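Local coordinates for chitin oligosaccahride binding protein NagB1 (Paenibacillus sp. FPU-7, PDB 7EHP) that binds chitin oligosaccharides such as N,N'-diacetylchitobiose, probably for their uptake as an extracellular solute-binding protein, at residues 123-128 with 256-261; 135-140 with 263-268. One frame throughout, in Å; residues are numbered along the deposited sequence. Where two conformers were deposited one is given.

Interaction 1: 123-128 with 256-261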
loop_
_atom_site.group_PDB
_atom_site.type_symbol
_atom_site.label_atom_id
_atom_site.label_comp_id
_atom_site.label_asym_id
_atom_site.label_seq_id
_atom_site.Cartn_x
_atom_site.Cartn_y
_atom_site.Cartn_z
ATOM N N PHE A 123 -4.853 -6.641 -10.944
ATOM C CA PHE A 123 -6.247 -7.020 -11.088
ATOM C C PHE A 123 -6.577 -7.178 -12.565
ATOM O O PHE A 123 -6.088 -6.418 -13.409
ATOM C CB PHE A 123 -7.159 -5.966 -10.456
ATOM C CG PHE A 123 -7.064 -5.898 -8.939
ATOM C CD1 PHE A 123 -6.002 -5.244 -8.331
ATOM C CD2 PHE A 123 -8.037 -6.475 -8.135
ATOM C CE1 PHE A 123 -5.892 -5.173 -6.959
ATOM C CE2 PHE A 123 -7.939 -6.402 -6.745
ATOM C CZ PHE A 123 -6.861 -5.738 -6.170
ATOM N N TYR A 124 -7.429 -8.144 -12.899
ATOM C CA TYR A 124 -7.797 -8.249 -14.304
ATOM C C TYR A 124 -9.251 -8.670 -14.449
ATOM O O TYR A 124 -9.878 -9.186 -13.519
ATOM C CB TYR A 124 -6.854 -9.204 -15.058
ATOM C CG TYR A 124 -7.079 -10.678 -14.795
ATOM C CD1 TYR A 124 -6.749 -11.256 -13.552
ATOM C CD2 TYR A 124 -7.588 -11.503 -15.798
ATOM C CE1 TYR A 124 -6.949 -12.605 -13.323
ATOM C CE2 TYR A 124 -7.788 -12.852 -15.581
ATOM C CZ TYR A 124 -7.470 -13.397 -14.351
ATOM O OH TYR A 124 -7.670 -14.741 -14.165
ATOM N N ASN A 125 -9.790 -8.412 -15.636
ATOM C CA ASN A 125 -11.171 -8.734 -15.959
ATOM C C ASN A 125 -11.179 -10.044 -16.749
ATOM O O ASN A 125 -10.755 -10.084 -17.910
ATOM C CB ASN A 125 -11.810 -7.584 -16.735
ATOM C CG ASN A 125 -13.265 -7.838 -17.070
ATOM O OD1 ASN A 125 -13.673 -8.980 -17.262
ATOM N ND2 ASN A 125 -14.062 -6.761 -17.137
ATOM N N LYS A 126 -11.680 -11.108 -16.113
ATOM C CA LYS A 126 -11.717 -12.429 -16.738
ATOM C C LYS A 126 -12.573 -12.437 -17.997
ATOM O O LYS A 126 -12.298 -13.206 -18.929
ATOM C CB LYS A 126 -12.251 -13.459 -15.735
ATOM C CG LYS A 126 -11.291 -13.872 -14.610
ATOM C CD LYS A 126 -12.089 -14.496 -13.455
ATOM C CE LYS A 126 -11.307 -15.560 -12.717
ATOM N NZ LYS A 126 -9.953 -15.102 -12.357
ATOM N N GLN A 127 -13.614 -11.598 -18.053
ATOM C CA GLN A 127 -14.465 -11.581 -19.241
ATOM C C GLN A 127 -13.821 -10.819 -20.401
ATOM O O GLN A 127 -14.030 -11.190 -21.568
ATOM C CB GLN A 127 -15.841 -10.999 -18.899
ATOM C CG GLN A 127 -16.679 -10.558 -20.105
ATOM C CD GLN A 127 -17.137 -11.714 -21.001
ATOM O OE1 GLN A 127 -17.427 -12.820 -20.529
ATOM N NE2 GLN A 127 -17.198 -11.455 -22.306
ATOM N N ILE A 128 -13.031 -9.776 -20.119
ATOM C CA ILE A 128 -12.297 -9.121 -21.198
ATOM C C ILE A 128 -11.215 -10.050 -21.737
ATOM O O ILE A 128 -11.011 -10.143 -22.957
ATOM C CB ILE A 128 -11.717 -7.772 -20.738
ATOM C CG1 ILE A 128 -12.834 -6.755 -20.495
ATOM C CG2 ILE A 128 -10.811 -7.180 -21.809
ATOM C CD1 ILE A 128 -12.331 -5.459 -19.867
ATOM N N THR A 256 -20.480 -2.063 -9.810
ATOM C CA THR A 256 -19.511 -2.923 -10.464
ATOM C C THR A 256 -20.230 -3.786 -11.493
ATOM O O THR A 256 -21.027 -4.663 -11.134
ATOM C CB THR A 256 -18.797 -3.780 -9.423
ATOM O OG1 THR A 256 -18.179 -2.922 -8.449
ATOM C CG2 THR A 256 -17.748 -4.686 -10.097
ATOM N N LYS A 257 -19.953 -3.522 -12.770
ATOM C CA LYS A 257 -20.441 -4.385 -13.839
ATOM C C LYS A 257 -19.944 -5.810 -13.660
ATOM O O LYS A 257 -20.705 -6.775 -13.810
ATOM C CB LYS A 257 -19.964 -3.847 -15.186
ATOM C CG LYS A 257 -20.411 -2.434 -15.484
ATOM C CD LYS A 257 -19.781 -1.921 -16.763
ATOM C CE LYS A 257 -20.296 -0.524 -17.101
ATOM N NZ LYS A 257 -19.938 0.468 -16.050
ATOM N N ILE A 258 -18.671 -5.950 -13.295
ATOM C CA ILE A 258 -17.858 -7.117 -13.601
ATOM C C ILE A 258 -17.397 -7.819 -12.325
ATOM O O ILE A 258 -16.260 -8.299 -12.249
ATOM C CB ILE A 258 -16.662 -6.671 -14.460
ATOM C CG1 ILE A 258 -15.834 -5.640 -13.681
ATOM C CG2 ILE A 258 -17.137 -6.073 -15.791
ATOM C CD1 ILE A 258 -14.408 -5.503 -14.140
ATOM N N ALA A 259 -18.282 -7.923 -11.330
ATOM C CA ALA A 259 -17.858 -8.318 -9.986
ATOM C C ALA A 259 -17.264 -9.731 -9.946
ATOM O O ALA A 259 -16.167 -9.939 -9.414
ATOM C CB ALA A 259 -19.038 -8.197 -9.022
ATOM N N GLU A 260 -17.975 -10.724 -10.484
ATOM C CA GLU A 260 -17.488 -12.094 -10.344
ATOM C C GLU A 260 -16.352 -12.423 -11.306
ATOM O O GLU A 260 -15.535 -13.306 -11.021
ATOM C CB GLU A 260 -18.631 -13.096 -10.537
ATOM C CG GLU A 260 -18.368 -14.502 -9.978
ATOM C CD GLU A 260 -18.017 -14.546 -8.483
ATOM O OE1 GLU A 260 -17.579 -15.629 -8.022
ATOM O OE2 GLU A 260 -18.198 -13.531 -7.763
ATOM N N ASP A 261 -16.272 -11.754 -12.448
ATOM C CA ASP A 261 -15.171 -12.038 -13.353
ATOM C C ASP A 261 -13.964 -11.129 -13.110
ATOM O O ASP A 261 -13.168 -10.893 -14.035
ATOM C CB ASP A 261 -15.667 -12.001 -14.805
ATOM C CG ASP A 261 -16.527 -10.795 -15.104
ATOM O OD1 ASP A 261 -16.170 -9.694 -14.655
ATOM O OD2 ASP A 261 -17.587 -10.957 -15.752
#
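K126 and D261 carry the one hydrogen bond across this contact, where strand 109-125 turns into helix 126-132 against the loop leading to strand 262-265. The backbone N of K126 donates to D261 O at 2.6 Å, a short bond with an N-H...O angle of 156°.

Polar capping bonds lie beside it. N125 is the N-cap of helix 126-132, its CG anti to the backbone N (chi1 -178°). N125 OD1 accepts from I128 N at 3.0 Å, the donor standing above the carbonyl plane; a weak bond from Q127 N reaches the same N125 OD1 at 2.7 Å. The carboxylate of D261 lies alongside the N125 amide, the two planes only 19° apart. Their OD1 atoms are both acceptors and stay unbonded to each other, N125 OD1 being 3.7 Å from D261 OD1.

The remaining contacts are van der Waals. The ND2 end of the N125 amide rests on I258, 3.3 Å from its CD1 and close to CG2 as well. D261 OD2 meets the aliphatic root of Q127, 3.6 Å from CB, while CB, CG and CD of K126 lie against D261 O.

Beyond that carbonyl the K126 chain bends away, and its ammonium group leaves the 256-261 loop: NZ donates to Y124 OH at 2.9 Å and forms a salt bridge with E340 of helix 336-344.

The first turn of the helix is thus served by two neighbouring acceptors, the N125 side chain for I128 N and Q127 N and the D261 backbone for K126 N. This helix N-terminus would tend to favour a charged D261 carboxylate, but I258 O, 2.8 Å from D261 OD1, would tend to oppose it, so the geometry does not settle the ionisation.

Interaction 2: 135-140 with 263-268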
loop_
_atom_site.group_PDB
_atom_site.type_symbol
_atom_site.label_atom_id
_atom_site.label_comp_id
_atom_site.label_asym_id
_atom_site.label_seq_id
_atom_site.Cartn_x
_atom_site.Cartn_y
_atom_site.Cartn_z
ATOM N N ASP A 135 -4.782 -15.841 -22.232
ATOM C CA ASP A 135 -4.596 -16.382 -20.897
ATOM C C ASP A 135 -3.941 -15.339 -20.004
ATOM O O ASP A 135 -3.541 -14.260 -20.451
ATOM C CB ASP A 135 -3.716 -17.636 -20.916
ATOM C CG ASP A 135 -4.247 -18.724 -21.815
ATOM O OD1 ASP A 135 -5.467 -18.753 -22.084
ATOM O OD2 ASP A 135 -3.427 -19.567 -22.240
ATOM N N VAL A 136 -3.793 -15.689 -18.728
ATOM C CA VAL A 136 -3.064 -14.827 -17.792
ATOM C C VAL A 136 -1.610 -14.736 -18.232
ATOM O O VAL A 136 -0.973 -15.780 -18.475
ATOM C CB VAL A 136 -3.181 -15.373 -16.354
ATOM C CG1 VAL A 136 -2.126 -14.757 -15.435
ATOM C CG2 VAL A 136 -4.579 -15.101 -15.827
ATOM N N PRO A 137 -1.030 -13.536 -18.353
ATOM C CA PRO A 137 0.345 -13.423 -18.860
ATOM C C PRO A 137 1.336 -13.698 -17.743
ATOM O O PRO A 137 1.288 -13.077 -16.679
ATOM C CB PRO A 137 0.424 -11.966 -19.335
ATOM C CG PRO A 137 -0.483 -11.248 -18.322
ATOM C CD PRO A 137 -1.653 -12.207 -18.164
ATOM N N ARG A 138 2.243 -14.639 -17.982
ATOM C CA ARG A 138 3.220 -15.000 -16.964
ATOM C C ARG A 138 4.599 -14.410 -17.207
ATOM O O ARG A 138 5.424 -14.412 -16.291
ATOM C CB ARG A 138 3.335 -16.522 -16.832
ATOM C CG ARG A 138 2.435 -17.083 -15.734
ATOM C CD ARG A 138 2.366 -16.150 -14.496
ATOM N NE ARG A 138 3.317 -16.499 -13.436
ATOM C CZ ARG A 138 4.574 -16.063 -13.359
ATOM N NH1 ARG A 138 5.051 -15.229 -14.261
ATOM N NH2 ARG A 138 5.353 -16.456 -12.361
ATOM N N ARG A 139 4.871 -13.873 -18.389
ATOM C CA ARG A 139 6.162 -13.247 -18.633
ATOM C C ARG A 139 5.926 -11.986 -19.454
ATOM O O ARG A 139 4.814 -11.740 -19.920
ATOM C CB ARG A 139 7.123 -14.212 -19.330
ATOM C CG ARG A 139 7.555 -15.364 -18.447
ATOM C CD ARG A 139 8.812 -16.024 -18.977
ATOM N NE ARG A 139 8.601 -16.531 -20.327
ATOM C CZ ARG A 139 9.559 -16.683 -21.236
ATOM N NH1 ARG A 139 10.823 -16.395 -20.954
ATOM N NH2 ARG A 139 9.248 -17.133 -22.434
ATOM N N TRP A 140 6.989 -11.190 -19.638
ATOM C CA TRP A 140 6.849 -9.881 -20.281
ATOM C C TRP A 140 6.240 -9.994 -21.672
ATOM O O TRP A 140 5.313 -9.247 -22.020
ATOM C CB TRP A 140 8.205 -9.170 -20.351
ATOM C CG TRP A 140 8.120 -7.784 -20.941
ATOM C CD1 TRP A 140 8.385 -7.421 -22.239
ATOM C CD2 TRP A 140 7.734 -6.587 -20.262
ATOM N NE1 TRP A 140 8.185 -6.076 -22.401
ATOM C CE2 TRP A 140 7.791 -5.538 -21.201
ATOM C CE3 TRP A 140 7.349 -6.298 -18.947
ATOM C CZ2 TRP A 140 7.484 -4.223 -20.869
ATOM C CZ3 TRP A 140 7.041 -4.992 -18.616
ATOM C CH2 TRP A 140 7.118 -3.967 -19.574
ATOM N N GLY A 263 -10.346 -10.869 -11.394
ATOM C CA GLY A 263 -9.285 -11.712 -10.871
ATOM C C GLY A 263 -8.016 -10.953 -10.523
ATOM O O GLY A 263 -7.987 -9.721 -10.545
ATOM N N PHE A 264 -6.946 -11.677 -10.228
ATOM C CA PHE A 264 -5.716 -11.057 -9.750
ATOM C C PHE A 264 -4.572 -12.001 -10.070
ATOM O O PHE A 264 -4.695 -13.207 -9.841
ATOM C CB PHE A 264 -5.798 -10.789 -8.238
ATOM C CG PHE A 264 -4.546 -10.195 -7.636
ATOM C CD1 PHE A 264 -3.479 -10.999 -7.266
ATOM C CD2 PHE A 264 -4.459 -8.831 -7.398
ATOM C CE1 PHE A 264 -2.335 -10.447 -6.711
ATOM C CE2 PHE A 264 -3.321 -8.269 -6.857
ATOM C CZ PHE A 264 -2.257 -9.076 -6.497
ATOM N N PHE A 265 -3.464 -11.469 -10.591
ATOM C CA PHE A 265 -2.262 -12.277 -10.749
ATOM C C PHE A 265 -1.023 -11.454 -10.420
ATOM O O PHE A 265 -1.015 -10.227 -10.540
ATOM C CB PHE A 265 -2.154 -12.892 -12.163
ATOM C CG PHE A 265 -2.212 -11.890 -13.288
ATOM C CD1 PHE A 265 -1.072 -11.233 -13.714
ATOM C CD2 PHE A 265 -3.405 -11.632 -13.936
ATOM C CE1 PHE A 265 -1.125 -10.310 -14.756
ATOM C CE2 PHE A 265 -3.467 -10.713 -14.975
ATOM C CZ PHE A 265 -2.324 -10.055 -15.387
ATOM N N SER A 266 0.030 -12.149 -9.999
ATOM C CA SER A 266 1.318 -11.501 -9.794
ATOM C C SER A 266 1.857 -10.978 -11.124
ATOM O O SER A 266 1.586 -11.537 -12.193
ATOM C CB SER A 266 2.302 -12.480 -9.160
ATOM O OG SER A 266 3.587 -11.899 -9.031
ATOM N N PHE A 267 2.603 -9.879 -11.054
ATOM C CA PHE A 267 3.094 -9.225 -12.261
ATOM C C PHE A 267 3.978 -10.181 -13.055
ATOM O O PHE A 267 4.789 -10.897 -12.467
ATOM C CB PHE A 267 3.891 -7.968 -11.902
ATOM C CG PHE A 267 4.178 -7.099 -13.067
ATOM C CD1 PHE A 267 3.230 -6.194 -13.525
ATOM C CD2 PHE A 267 5.386 -7.221 -13.752
ATOM C CE1 PHE A 267 3.497 -5.391 -14.636
ATOM C CE2 PHE A 267 5.664 -6.439 -14.857
ATOM C CZ PHE A 267 4.719 -5.526 -15.312
ATOM N N PRO A 268 3.861 -10.204 -14.387
ATOM C CA PRO A 268 4.694 -11.109 -15.190
ATOM C C PRO A 268 6.183 -11.023 -14.866
ATOM O O PRO A 268 6.706 -9.973 -14.475
ATOM C CB PRO A 268 4.410 -10.656 -16.627
ATOM C CG PRO A 268 3.013 -10.135 -16.564
ATOM C CD PRO A 268 2.919 -9.441 -15.230
#
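The loop joining helices 126-132 and 140-152 packs on the C-terminal end of strand 262-265 and the extended chain after it, with V136 and P137 against F265 and P268 against the backbone of P137 to R139. The touching parts, 136-140 and 265-268, run 25° apart, and no hydrogen bond links 135-140 to 263-268.

F265 takes both loop residues on the same side of its ring plane. V136 CG1, anti to its backbone N (chi1 163°), sits over the face near the root of the ring, 3.6 Å from F265 CG, in a CH-pi contact. P137 CD makes a second, off-centre one at the far end, 3.6 Å from F265 CZ. An alanine in place of F265 would probably open a gap next to V136 and P137, costing both CH-pi contacts and leaving this part of the loop less firmly seated.

P268 is pressed against the loop backbone: its CG lies 3.4 Å from P137 O and its CB 3.5 Å from R139 C, while its CA makes a long, bent C-H...O contact with R138 O. Farther on, the W140 and F267 side chains lie side by side, and W140 CZ3 meets the edge of the F267 ring at CZ, 4.1 Å away.

R178 of helix 165-180 binds the carbonyls of F267 and P268, and L143 of helix 140-152 packs on both side chains. A strand whose exit packs against an interhelical loop, with helices around it, fits the alpha/beta lobe architecture of bacterial extracellular solute-binding proteins.

How the interactions relate
Interactions 1 and 2 have centres about 15 Å apart, on the same side of the chain's centre. Both reach the mixed sheet where strands 109-125 and 262-265 run antiparallel: interaction 1 through 123-125, interaction 2 through 263-265. Their segments alternate in sequence: 123-128, 135-140, 256-261, then 263-268. Y124 joins the two contacts: its O is 2.8 Å from G263 N, a probable hydrogen bond, its ring packs on F265, and its OH lies against V136 CG2. The 256-261 loop meets the strand-to-helix junction, and the loop after that helix packs on the end of strand 262-265 and the residues following it, tying together chain parts more than 120 residues apart within the solute-binding fold.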